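Local coordinates for protein peptidoglycan D,D-transpeptidase PbpA (Mycobacterium tuberculosis, PDB 3UN7) that probably cross-links peptidoglycan in the bacterial cell wall as a penicillin-binding D,D-transpeptidase and takes part in regulating cell length, at residues 24-29 against 69-74; 31-36 against 56-61; 47-52 against 156-161; 102-107 against 345-350. All coordinates share one frame; numbering follows the deposited sequence.

Contact 1: 24-29 against 69-74; sequences GQITAG and TALERA
Strand 26-28 of the six-stranded mixed sheet, built largely from the N-terminal part of the chain, meets helix 70-74 through one residue, I26, which faces L71 and E72. The two backbones stay well apart, the CA atoms of I26 and L71 being 8.1 Å from each other, so side chains have to bridge the gap. I26 does so by extending its longer branch: CG1 stands anti to the carbonyl carbon (chi1 -59°) and the chain then runs straight on, which carries CD1 to the helix. There the methyl lies over a face of the E72 carboxylate, 3.9 Å from CD. It is about equally near OE1, and it also touches CB of L71 at 4.1 Å. Both segments belong to the PbpA dimerisation domain, where this helix packs against the sheet and L79 of helix 76-79 adds apolar cover to I26 and E72. E72 leaves the helix crosswise to the strand, and a bend at chi2 (-81°) brings the carboxylate back to I26. Its charge is met at both oxygens, OE1 by a salt bridge to R23 and OE2 by one to R47. Two arginines beside a buried carboxylate would be expected to favour its ionised form, and probably limit rotation of the carboxylate plane. L71 continues the apolar layer toward T107 of strand 104-107 and toward P286 and L287.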
loop_
_atom_site.group_PDB
_atom_site.type_symbol
_atom_site.label_atom_id
_atom_site.label_comp_id
_atom_site.label_asym_id
_atom_site.label_seq_id
_atom_site.Cartn_x
_atom_site.Cartn_y
_atom_site.Cartn_z
ATOM N N GLY A 24 -24.116 13.892 -2.007
ATOM C CA GLY A 24 -23.263 14.122 -3.165
ATOM C C GLY A 24 -22.485 12.896 -3.566
ATOM O O GLY A 24 -22.596 11.840 -2.929
ATOM N N GLN A 25 -21.676 13.050 -4.614
ATOM C CA GLN A 25 -20.995 11.930 -5.272
ATOM C C GLN A 25 -19.535 11.803 -4.858
ATOM O O GLN A 25 -18.868 12.803 -4.567
ATOM C CB GLN A 25 -21.005 12.127 -6.799
ATOM C CG GLN A 25 -22.365 12.420 -7.403
ATOM C CD GLN A 25 -22.283 12.875 -8.847
ATOM O OE1 GLN A 25 -21.267 13.426 -9.291
ATOM N NE2 GLN A 25 -23.352 12.652 -9.588
ATOM N N ILE A 26 -19.037 10.569 -4.865
ATOM C CA ILE A 26 -17.589 10.315 -4.764
ATOM C C ILE A 26 -17.141 9.899 -6.153
ATOM O O ILE A 26 -17.725 8.987 -6.726
ATOM C CB ILE A 26 -17.278 9.201 -3.750
ATOM C CG1 ILE A 26 -17.815 9.587 -2.359
ATOM C CG2 ILE A 26 -15.761 8.885 -3.730
ATOM C CD1 ILE A 26 -17.671 8.480 -1.289
ATOM N N THR A 27 -16.129 10.574 -6.710
ATOM C CA THR A 27 -15.778 10.319 -8.099
ATOM C C THR A 27 -14.306 9.916 -8.253
ATOM O O THR A 27 -13.476 10.155 -7.352
ATOM C CB THR A 27 -16.077 11.550 -8.987
ATOM O OG1 THR A 27 -15.159 12.591 -8.652
ATOM C CG2 THR A 27 -17.500 12.056 -8.769
ATOM N N ALA A 28 -13.998 9.292 -9.390
ATOM C CA ALA A 28 -12.615 8.980 -9.799
ATOM C C ALA A 28 -12.526 9.016 -11.321
ATOM O O ALA A 28 -13.363 8.429 -12.017
ATOM C CB ALA A 28 -12.186 7.614 -9.280
ATOM N N GLY A 29 -11.544 9.736 -11.838
ATOM C CA GLY A 29 -11.374 9.893 -13.286
ATOM C C GLY A 29 -12.647 10.296 -14.023
ATOM O O GLY A 29 -12.845 9.900 -15.162
ATOM N N THR A 69 -18.343 4.536 6.630
ATOM C CA THR A 69 -16.899 4.240 6.752
ATOM C C THR A 69 -16.145 4.904 5.616
ATOM O O THR A 69 -16.774 5.481 4.718
ATOM C CB THR A 69 -16.586 2.731 6.652
ATOM O OG1 THR A 69 -17.145 2.210 5.434
ATOM C CG2 THR A 69 -17.144 1.973 7.851
ATOM N N ALA A 70 -14.810 4.791 5.656
ATOM C CA ALA A 70 -13.886 5.338 4.659
ATOM C C ALA A 70 -14.271 6.771 4.231
ATOM O O ALA A 70 -14.538 7.603 5.101
ATOM C CB ALA A 70 -13.751 4.389 3.454
ATOM N N LEU A 71 -14.321 7.061 2.928
ATOM C CA LEU A 71 -14.607 8.450 2.485
ATOM C C LEU A 71 -16.038 8.912 2.727
ATOM O O LEU A 71 -16.273 10.107 2.878
ATOM C CB LEU A 71 -14.251 8.667 1.018
ATOM C CG LEU A 71 -12.779 8.747 0.640
ATOM C CD1 LEU A 71 -12.677 9.018 -0.868
ATOM C CD2 LEU A 71 -12.042 9.830 1.460
ATOM N N GLU A 72 -16.998 7.979 2.759
ATOM C CA GLU A 72 -18.364 8.358 3.159
ATOM C C GLU A 72 -18.311 8.999 4.553
ATOM O O GLU A 72 -19.006 9.991 4.836
ATOM C CB GLU A 72 -19.331 7.159 3.162
ATOM C CG GLU A 72 -19.579 6.488 1.798
ATOM C CD GLU A 72 -20.598 7.212 0.911
ATOM O OE1 GLU A 72 -20.734 8.457 1.000
ATOM O OE2 GLU A 72 -21.272 6.522 0.113
ATOM N N ARG A 73 -17.479 8.438 5.425
ATOM C CA ARG A 73 -17.364 8.962 6.787
ATOM C C ARG A 73 -16.503 10.228 6.813
ATOM O O ARG A 73 -16.903 11.252 7.390
ATOM C CB ARG A 73 -16.800 7.904 7.742
ATOM C CG ARG A 73 -16.863 8.324 9.222
ATOM C CD ARG A 73 -16.597 7.142 10.163
ATOM N NE ARG A 73 -16.861 7.464 11.577
ATOM C CZ ARG A 73 -18.069 7.456 12.152
ATOM N NH1 ARG A 73 -19.171 7.168 11.453
ATOM N NH2 ARG A 73 -18.187 7.758 13.441
ATOM N N ALA A 74 -15.324 10.148 6.193
ATOM C CA ALA A 74 -14.337 11.233 6.224
ATOM C C ALA A 74 -14.860 12.500 5.547
ATOM O O ALA A 74 -14.587 13.617 6.003
ATOM C CB ALA A 74 -13.021 10.772 5.566
#

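Contact 2: 31-36 against 56-61; sequences QLLAYS and APVTGF
The flat group at the centre is the L33-A34 peptide, with CG2 of T59 over one of its faces, 3.7 Å from L33 O, and CD of P50 over the opposite face, near the same oxygen. This peptide belongs to a classic beta bulge: L33 and A34 both face I26 of the adjoining strand 26-28, and the chain turns a corner here within strand 31-38. The bulge turns both side chains toward the last turn of helix 52-59, and the nearest CA atoms, those of A34 and T59, are 6.7 Å apart. What fills the space is aliphatic. CG2 of T59 presses on CB of L33 at 3.6 Å and also reaches CB of A34. A second touch, CD1 of L33 with CG1 of V58 at 4.0 Å, lies beside it; here the two side chains meet at a slant, and V58 presents the methyl that is anti to its backbone N (chi1 173°). All four residues are buried, and no hydrogen bond links the two segments. T59 divides its functions between its branches: the methyl is given to the bulge, while the hydroxyl turns back to its own chain. G60 leaves the helix with positive phi (63°), and its carbonyl faces the T59 hydroxyl. OG1 of T59 donates to G60 O over 2.9 Å, lying in the carbonyl plane on a lone pair.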
loop_
_atom_site.group_PDB
_atom_site.type_symbol
_atom_site.label_atom_id
_atom_site.label_comp_id
_atom_site.label_asym_id
_atom_site.label_seq_id
_atom_site.Cartn_x
_atom_site.Cartn_y
_atom_site.Cartn_z
ATOM N N GLN A 31 -15.634 9.338 -13.163
ATOM C CA GLN A 31 -16.592 8.242 -13.036
ATOM C C GLN A 31 -17.123 8.186 -11.621
ATOM O O GLN A 31 -16.399 8.498 -10.678
ATOM C CB GLN A 31 -15.929 6.917 -13.409
ATOM C CG GLN A 31 -15.314 6.979 -14.811
ATOM C CD GLN A 31 -14.864 5.642 -15.336
ATOM O OE1 GLN A 31 -13.697 5.471 -15.684
ATOM N NE2 GLN A 31 -15.794 4.690 -15.428
ATOM N N LEU A 32 -18.378 7.773 -11.481
ATOM C CA LEU A 32 -19.013 7.736 -10.177
ATOM C C LEU A 32 -18.602 6.484 -9.429
ATOM O O LEU A 32 -18.646 5.376 -9.980
ATOM C CB LEU A 32 -20.537 7.833 -10.301
ATOM C CG LEU A 32 -21.016 9.047 -11.106
ATOM C CD1 LEU A 32 -22.557 9.068 -11.260
ATOM C CD2 LEU A 32 -20.505 10.324 -10.460
ATOM N N LEU A 33 -18.172 6.672 -8.184
ATOM C CA LEU A 33 -17.873 5.558 -7.306
ATOM C C LEU A 33 -19.013 5.360 -6.334
ATOM O O LEU A 33 -19.268 4.241 -5.920
ATOM C CB LEU A 33 -16.587 5.822 -6.510
ATOM C CG LEU A 33 -15.296 6.187 -7.261
ATOM C CD1 LEU A 33 -14.109 6.031 -6.306
ATOM C CD2 LEU A 33 -15.100 5.336 -8.528
ATOM N N ALA A 34 -19.654 6.463 -5.932
ATOM C CA ALA A 34 -20.785 6.419 -5.014
ATOM C C ALA A 34 -21.731 7.567 -5.335
ATOM O O ALA A 34 -21.284 8.686 -5.608
ATOM C CB ALA A 34 -20.326 6.467 -3.519
ATOM N N TYR A 35 -23.031 7.276 -5.345
ATOM C CA TYR A 35 -24.055 8.280 -5.659
ATOM C C TYR A 35 -25.397 7.911 -4.997
ATOM O O TYR A 35 -25.566 6.805 -4.492
ATOM C CB TYR A 35 -24.182 8.513 -7.186
ATOM C CG TYR A 35 -24.714 7.352 -8.013
ATOM C CD1 TYR A 35 -23.852 6.384 -8.530
ATOM C CD2 TYR A 35 -26.075 7.244 -8.318
ATOM C CE1 TYR A 35 -24.333 5.325 -9.312
ATOM C CE2 TYR A 35 -26.555 6.182 -9.092
ATOM C CZ TYR A 35 -25.683 5.235 -9.582
ATOM O OH TYR A 35 -26.163 4.188 -10.355
ATOM N N SER A 36 -26.332 8.851 -4.964
ATOM C CA SER A 36 -27.594 8.614 -4.312
ATOM C C SER A 36 -28.694 8.808 -5.333
ATOM O O SER A 36 -28.634 9.728 -6.148
ATOM C CB SER A 36 -27.793 9.556 -3.124
ATOM O OG SER A 36 -26.935 9.213 -2.062
ATOM N N ALA A 56 -14.742 -0.436 -2.686
ATOM C CA ALA A 56 -15.085 -0.446 -1.254
ATOM C C ALA A 56 -14.002 0.148 -0.330
ATOM O O ALA A 56 -14.326 0.896 0.578
ATOM C CB ALA A 56 -15.487 -1.841 -0.793
ATOM N N PRO A 57 -12.710 -0.178 -0.555
ATOM C CA PRO A 57 -11.660 0.416 0.276
ATOM C C PRO A 57 -11.577 1.945 0.165
ATOM O O PRO A 57 -11.041 2.595 1.070
ATOM C CB PRO A 57 -10.382 -0.213 -0.302
ATOM C CG PRO A 57 -10.837 -1.534 -0.817
ATOM C CD PRO A 57 -12.134 -1.155 -1.498
ATOM N N VAL A 58 -12.096 2.490 -0.941
ATOM C CA VAL A 58 -12.103 3.921 -1.163
ATOM C C VAL A 58 -13.431 4.515 -0.674
ATOM O O VAL A 58 -13.428 5.430 0.137
ATOM C CB VAL A 58 -11.838 4.274 -2.662
ATOM C CG1 VAL A 58 -12.011 5.783 -2.911
ATOM C CG2 VAL A 58 -10.453 3.843 -3.074
ATOM N N THR A 59 -14.559 3.995 -1.154
ATOM C CA THR A 59 -15.854 4.601 -0.789
ATOM C C THR A 59 -16.233 4.306 0.664
ATOM O O THR A 59 -16.749 5.167 1.350
ATOM C CB THR A 59 -17.009 4.153 -1.716
ATOM O OG1 THR A 59 -17.210 2.749 -1.577
ATOM C CG2 THR A 59 -16.719 4.502 -3.191
ATOM N N GLY A 60 -15.970 3.083 1.109
ATOM C CA GLY A 60 -16.598 2.532 2.298
ATOM C C GLY A 60 -18.103 2.426 2.069
ATOM O O GLY A 60 -18.567 2.336 0.913
ATOM N N PHE A 61 -18.870 2.427 3.155
ATOM C CA PHE A 61 -20.336 2.323 3.036
ATOM C C PHE A 61 -21.049 3.451 3.751
ATOM O O PHE A 61 -20.469 4.163 4.581
ATOM C CB PHE A 61 -20.861 0.944 3.500
ATOM C CG PHE A 61 -20.612 0.638 4.962
ATOM C CD1 PHE A 61 -21.437 1.156 5.955
ATOM C CD2 PHE A 61 -19.584 -0.216 5.335
ATOM C CE1 PHE A 61 -21.224 0.845 7.298
ATOM C CE2 PHE A 61 -19.354 -0.521 6.678
ATOM C CZ PHE A 61 -20.173 0.005 7.658
#

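Contact 3: 47-52 against 156-161; sequences RVYPNP and LLASHN
NH1 of R47 is held by two acceptors, G24 O and S36 OG, and NE makes a salt bridge to E72, while the root of the same side chain packs on A158. The split follows from its torsions. CG is anti to the backbone N (chi1 -161°) and the chain bends at chi2 (62°), which leads the guanidinium away from 156-161 and leaves CB at the interface, 3.9 Å from CB of A158. The alanine methyl is the hub of the contact. CB of A158 lies 3.5 Å from the carbonyl O of R47 and 3.9 Å from CE1 of Y49. Toward the tyrosine it stands at the ring edge, in the ring plane, and not over a face, so this is an edge contact and no CH-pi interaction. The short distance of 5.8 Å between CA of R47 and CA of A158 is consistent with a side chain as small as a methyl at this point. No hydrogen bond joins the two segments directly, but the carbonyl of Y49 accepts one from ND2 of N155, one residue ahead of 156-161. The contact thus joins edge strand 45-48, in the dimerisation domain, to the end of helix 154-157, in the transpeptidase domain. Beyond A158 the chain secures its own turn: the N-H of N161 points to OG of S159, N to OG 3.1 Å, with 155° at the hydrogen. That is an ST turn, and it passes directly into the N-cap of helix 162-174, where OD1 of N161 takes the N-H of V164.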
loop_
_atom_site.group_PDB
_atom_site.type_symbol
_atom_site.label_atom_id
_atom_site.label_comp_id
_atom_site.label_asym_id
_atom_site.label_seq_id
_atom_site.Cartn_x
_atom_site.Cartn_y
_atom_site.Cartn_z
ATOM N N ARG A 47 -28.360 4.994 -1.460
ATOM C CA ARG A 47 -26.951 5.079 -1.841
ATOM C C ARG A 47 -26.621 3.914 -2.748
ATOM O O ARG A 47 -26.973 2.765 -2.429
ATOM C CB ARG A 47 -26.051 5.037 -0.598
ATOM C CG ARG A 47 -24.641 5.564 -0.802
ATOM C CD ARG A 47 -24.662 7.029 -1.192
ATOM N NE ARG A 47 -23.349 7.667 -1.186
ATOM C CZ ARG A 47 -23.085 8.834 -1.774
ATOM N NH1 ARG A 47 -24.040 9.478 -2.440
ATOM N NH2 ARG A 47 -21.863 9.375 -1.689
ATOM N N VAL A 48 -25.924 4.202 -3.850
ATOM C CA VAL A 48 -25.584 3.189 -4.857
ATOM C C VAL A 48 -24.076 3.177 -5.121
ATOM O O VAL A 48 -23.458 4.237 -5.237
ATOM C CB VAL A 48 -26.371 3.421 -6.175
ATOM C CG1 VAL A 48 -26.023 2.353 -7.224
ATOM C CG2 VAL A 48 -27.873 3.381 -5.900
ATOM N N TYR A 49 -23.501 1.979 -5.205
ATOM C CA TYR A 49 -22.067 1.784 -5.449
ATOM C C TYR A 49 -21.986 0.943 -6.703
ATOM O O TYR A 49 -22.172 -0.277 -6.623
ATOM C CB TYR A 49 -21.414 1.048 -4.258
ATOM C CG TYR A 49 -21.586 1.809 -2.961
ATOM C CD1 TYR A 49 -22.701 1.609 -2.150
ATOM C CD2 TYR A 49 -20.644 2.766 -2.564
ATOM C CE1 TYR A 49 -22.862 2.323 -0.953
ATOM C CE2 TYR A 49 -20.816 3.502 -1.392
ATOM C CZ TYR A 49 -21.918 3.275 -0.597
ATOM O OH TYR A 49 -22.056 3.991 0.567
ATOM N N PRO A 50 -21.756 1.582 -7.866
ATOM C CA PRO A 50 -21.849 0.848 -9.148
ATOM C C PRO A 50 -20.706 -0.124 -9.473
ATOM O O PRO A 50 -20.888 -0.985 -10.331
ATOM C CB PRO A 50 -21.927 1.971 -10.196
ATOM C CG PRO A 50 -21.182 3.101 -9.593
ATOM C CD PRO A 50 -21.455 3.010 -8.079
ATOM N N ASN A 51 -19.550 -0.002 -8.813
ATOM C CA ASN A 51 -18.498 -1.016 -8.952
ATOM C C ASN A 51 -18.029 -1.378 -7.540
ATOM O O ASN A 51 -16.884 -1.073 -7.148
ATOM C CB ASN A 51 -17.352 -0.517 -9.846
ATOM C CG ASN A 51 -16.484 -1.645 -10.378
ATOM O OD1 ASN A 51 -16.614 -2.799 -9.961
ATOM N ND2 ASN A 51 -15.599 -1.318 -11.328
ATOM N N PRO A 52 -18.914 -2.045 -6.772
ATOM C CA PRO A 52 -18.867 -1.950 -5.310
ATOM C C PRO A 52 -17.647 -2.602 -4.646
ATOM O O PRO A 52 -16.991 -1.952 -3.832
ATOM C CB PRO A 52 -20.172 -2.616 -4.860
ATOM C CG PRO A 52 -20.555 -3.537 -5.987
ATOM C CD PRO A 52 -19.967 -2.972 -7.246
ATOM N N LEU A 156 -24.998 -3.713 0.032
ATOM C CA LEU A 156 -25.637 -4.492 1.094
ATOM C C LEU A 156 -25.967 -3.680 2.338
ATOM O O LEU A 156 -27.068 -3.811 2.921
ATOM C CB LEU A 156 -24.733 -5.659 1.490
ATOM C CG LEU A 156 -24.708 -6.859 0.532
ATOM C CD1 LEU A 156 -23.623 -7.882 0.952
ATOM C CD2 LEU A 156 -26.082 -7.528 0.415
ATOM N N LEU A 157 -25.000 -2.866 2.759
ATOM C CA LEU A 157 -25.133 -2.030 3.952
ATOM C C LEU A 157 -25.915 -0.740 3.675
ATOM O O LEU A 157 -26.442 -0.126 4.594
ATOM C CB LEU A 157 -23.751 -1.788 4.585
ATOM C CG LEU A 157 -23.203 -3.150 5.064
ATOM C CD1 LEU A 157 -21.817 -3.062 5.690
ATOM C CD2 LEU A 157 -24.165 -3.804 6.047
ATOM N N ALA A 158 -26.047 -0.390 2.399
ATOM C CA ALA A 158 -26.865 0.734 1.969
ATOM C C ALA A 158 -28.348 0.342 1.765
ATOM O O ALA A 158 -29.194 1.188 1.440
ATOM C CB ALA A 158 -26.283 1.337 0.695
ATOM N N SER A 159 -28.671 -0.928 1.988
ATOM C CA SER A 159 -30.060 -1.359 1.918
ATOM C C SER A 159 -30.915 -0.626 2.941
ATOM O O SER A 159 -30.472 -0.333 4.044
ATOM C CB SER A 159 -30.182 -2.855 2.132
ATOM O OG SER A 159 -31.543 -3.228 2.162
ATOM N N HIS A 160 -32.151 -0.324 2.584
ATOM C CA HIS A 160 -33.038 0.306 3.561
ATOM C C HIS A 160 -33.780 -0.715 4.393
ATOM O O HIS A 160 -34.490 -0.349 5.327
ATOM C CB HIS A 160 -33.990 1.304 2.888
ATOM C CG HIS A 160 -33.289 2.523 2.378
ATOM N ND1 HIS A 160 -33.961 3.651 1.959
ATOM C CD2 HIS A 160 -31.967 2.794 2.234
ATOM C CE1 HIS A 160 -33.087 4.561 1.569
ATOM N NE2 HIS A 160 -31.868 4.069 1.725
ATOM N N ASN A 161 -33.595 -1.990 4.072
ATOM C CA ASN A 161 -34.156 -3.067 4.874
ATOM C C ASN A 161 -33.241 -3.384 6.064
ATOM O O ASN A 161 -32.081 -3.761 5.879
ATOM C CB ASN A 161 -34.413 -4.307 4.006
ATOM C CG ASN A 161 -35.118 -5.430 4.768
ATOM O OD1 ASN A 161 -34.477 -6.214 5.445
ATOM N ND2 ASN A 161 -36.439 -5.517 4.634
#

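Contact 4: 102-107 against 345-350; sequences GGNVDT and PDLANI
Backbone packing comes first: G102 and G103 pass beside P345, with the CA atoms of G103 and P345 4.5 Å apart. CA of G103 lies 3.9 Å from P345 N. A weak polar term accompanies this. CA of P345 approaches G102 O at 3.5 Å as a CA-H...O contact, well bent at 121° on the hydrogen. CB of the P345 ring is almost as near G102 O, at 3.6 Å. The third kind is apolar against polar: CD2 of L347 sits over a face of the N104 amide, 3.8 Å from ND2. The methyl makes no claim on the amide's hydrogen-bonding, for ND2 donates to OE1 of Q25, just ahead of the neighbouring strand 26-28. L347 has a positive phi (72°), the left-handed region, as the chain turns round. No conventional hydrogen bond crosses between the segments. In the fold, 345-348 lie in the connection between the antiparallel strands 339-343 and 349-352; strand 104-107 lies between 339-343, antiparallel to it, and 26-28, parallel to it. N104 pairs by its backbone with K343, whose ammonium group (NZ) also makes a salt bridge to D106.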
loop_
_atom_site.group_PDB
_atom_site.type_symbol
_atom_site.label_atom_id
_atom_site.label_comp_id
_atom_site.label_asym_id
_atom_site.label_seq_id
_atom_site.Cartn_x
_atom_site.Cartn_y
_atom_site.Cartn_z
ATOM N N GLY A 102 -25.874 17.599 -1.762
ATOM C CA GLY A 102 -24.574 17.617 -1.106
ATOM C C GLY A 102 -23.495 17.963 -2.112
ATOM O O GLY A 102 -23.750 18.023 -3.319
ATOM N N GLY A 103 -22.289 18.209 -1.623
ATOM C CA GLY A 103 -21.169 18.485 -2.507
ATOM C C GLY A 103 -20.528 17.200 -2.985
ATOM O O GLY A 103 -20.961 16.112 -2.614
ATOM N N ASN A 104 -19.499 17.333 -3.813
ATOM C CA ASN A 104 -18.825 16.196 -4.437
ATOM C C ASN A 104 -17.396 16.046 -3.964
ATOM O O ASN A 104 -16.706 17.036 -3.700
ATOM C CB ASN A 104 -18.796 16.358 -5.959
ATOM C CG ASN A 104 -19.996 15.730 -6.644
ATOM O OD1 ASN A 104 -21.075 15.576 -6.049
ATOM N ND2 ASN A 104 -19.808 15.350 -7.924
ATOM N N VAL A 105 -16.947 14.796 -3.908
ATOM C CA VAL A 105 -15.579 14.465 -3.546
ATOM C C VAL A 105 -14.917 13.815 -4.750
ATOM O O VAL A 105 -15.304 12.730 -5.168
ATOM C CB VAL A 105 -15.538 13.476 -2.371
ATOM C CG1 VAL A 105 -14.087 12.980 -2.112
ATOM C CG2 VAL A 105 -16.163 14.096 -1.132
ATOM N N ASP A 106 -13.902 14.483 -5.274
ATOM C CA ASP A 106 -13.139 14.016 -6.413
ATOM C C ASP A 106 -11.843 13.365 -5.928
ATOM O O ASP A 106 -10.916 14.059 -5.522
ATOM C CB ASP A 106 -12.831 15.205 -7.323
ATOM C CG ASP A 106 -14.050 15.675 -8.107
ATOM O OD1 ASP A 106 -15.168 15.105 -7.927
ATOM O OD2 ASP A 106 -13.892 16.623 -8.920
ATOM N N THR A 107 -11.795 12.035 -5.938
ATOM C CA THR A 107 -10.605 11.310 -5.466
ATOM C C THR A 107 -9.462 11.333 -6.483
ATOM O O THR A 107 -9.632 11.727 -7.633
ATOM C CB THR A 107 -10.917 9.830 -5.078
ATOM O OG1 THR A 107 -11.126 9.060 -6.263
ATOM C CG2 THR A 107 -12.156 9.746 -4.205
ATOM N N PRO A 345 -22.528 21.340 -4.843
ATOM C CA PRO A 345 -23.541 20.616 -5.622
ATOM C C PRO A 345 -23.557 21.064 -7.080
ATOM O O PRO A 345 -23.888 20.278 -7.967
ATOM C CB PRO A 345 -24.863 21.039 -4.969
ATOM C CG PRO A 345 -24.542 22.206 -4.111
ATOM C CD PRO A 345 -23.128 22.027 -3.687
ATOM N N ASP A 346 -23.197 22.321 -7.316
ATOM C CA ASP A 346 -23.162 22.871 -8.669
ATOM C C ASP A 346 -21.722 22.859 -9.241
ATOM O O ASP A 346 -21.416 23.499 -10.259
ATOM C CB ASP A 346 -23.846 24.250 -8.694
ATOM C CG ASP A 346 -25.367 24.152 -8.507
ATOM O OD1 ASP A 346 -25.980 25.054 -7.885
ATOM O OD2 ASP A 346 -25.968 23.164 -8.983
ATOM N N LEU A 347 -20.861 22.102 -8.565
ATOM C CA LEU A 347 -19.483 21.813 -8.982
ATOM C C LEU A 347 -18.477 22.972 -8.890
ATOM O O LEU A 347 -17.360 22.860 -9.379
ATOM C CB LEU A 347 -19.443 21.128 -10.358
ATOM C CG LEU A 347 -20.342 19.893 -10.476
ATOM C CD1 LEU A 347 -20.416 19.408 -11.925
ATOM C CD2 LEU A 347 -19.873 18.787 -9.535
ATOM N N ALA A 348 -18.865 24.070 -8.246
ATOM C CA ALA A 348 -17.902 25.130 -7.944
ATOM C C ALA A 348 -16.878 24.603 -6.941
ATOM O O ALA A 348 -17.205 23.788 -6.068
ATOM C CB ALA A 348 -18.607 26.336 -7.391
ATOM N N ASN A 349 -15.637 25.061 -7.083
ATOM C CA ASN A 349 -14.540 24.616 -6.234
ATOM C C ASN A 349 -14.723 25.053 -4.766
ATOM O O ASN A 349 -15.105 26.197 -4.489
ATOM C CB ASN A 349 -13.235 25.160 -6.805
ATOM C CG ASN A 349 -12.033 24.750 -6.014
ATOM O OD1 ASN A 349 -11.719 23.564 -5.903
ATOM N ND2 ASN A 349 -11.322 25.733 -5.482
ATOM N N ILE A 350 -14.477 24.127 -3.840
ATOM C CA ILE A 350 -14.512 24.423 -2.400
ATOM C C ILE A 350 -13.097 24.350 -1.857
ATOM O O ILE A 350 -12.639 25.267 -1.166
ATOM C CB ILE A 350 -15.466 23.453 -1.630
ATOM C CG1 ILE A 350 -16.902 23.987 -1.576
ATOM C CG2 ILE A 350 -15.048 23.295 -0.180
ATOM C CD1 ILE A 350 -17.462 24.572 -2.841
#

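All four contacts reach one mixed sheet, whose strand order runs 45-48, 31-38, 26-28, 104-107, 339-343, 349-352. Contacts 1 and 2 lie in its middle, with centres 5 Å apart, and share the 26-28/31-38 pair. Both are buried; contact 2 joins its side chains wholly by aliphatic groups, whereas contact 1 sets a methyl on a carboxylate. Contacts 3 and 4 lie toward opposite ends of the sheet, about 21 Å apart between centres, and each joins the dimerisation domain to the transpeptidase domain. Contact 3 is buried round an alanine methyl; contact 4 includes an exposed leucine and relies on glycine backbone. E72 ties contact 1 to contact 3, Q25 to contact 4.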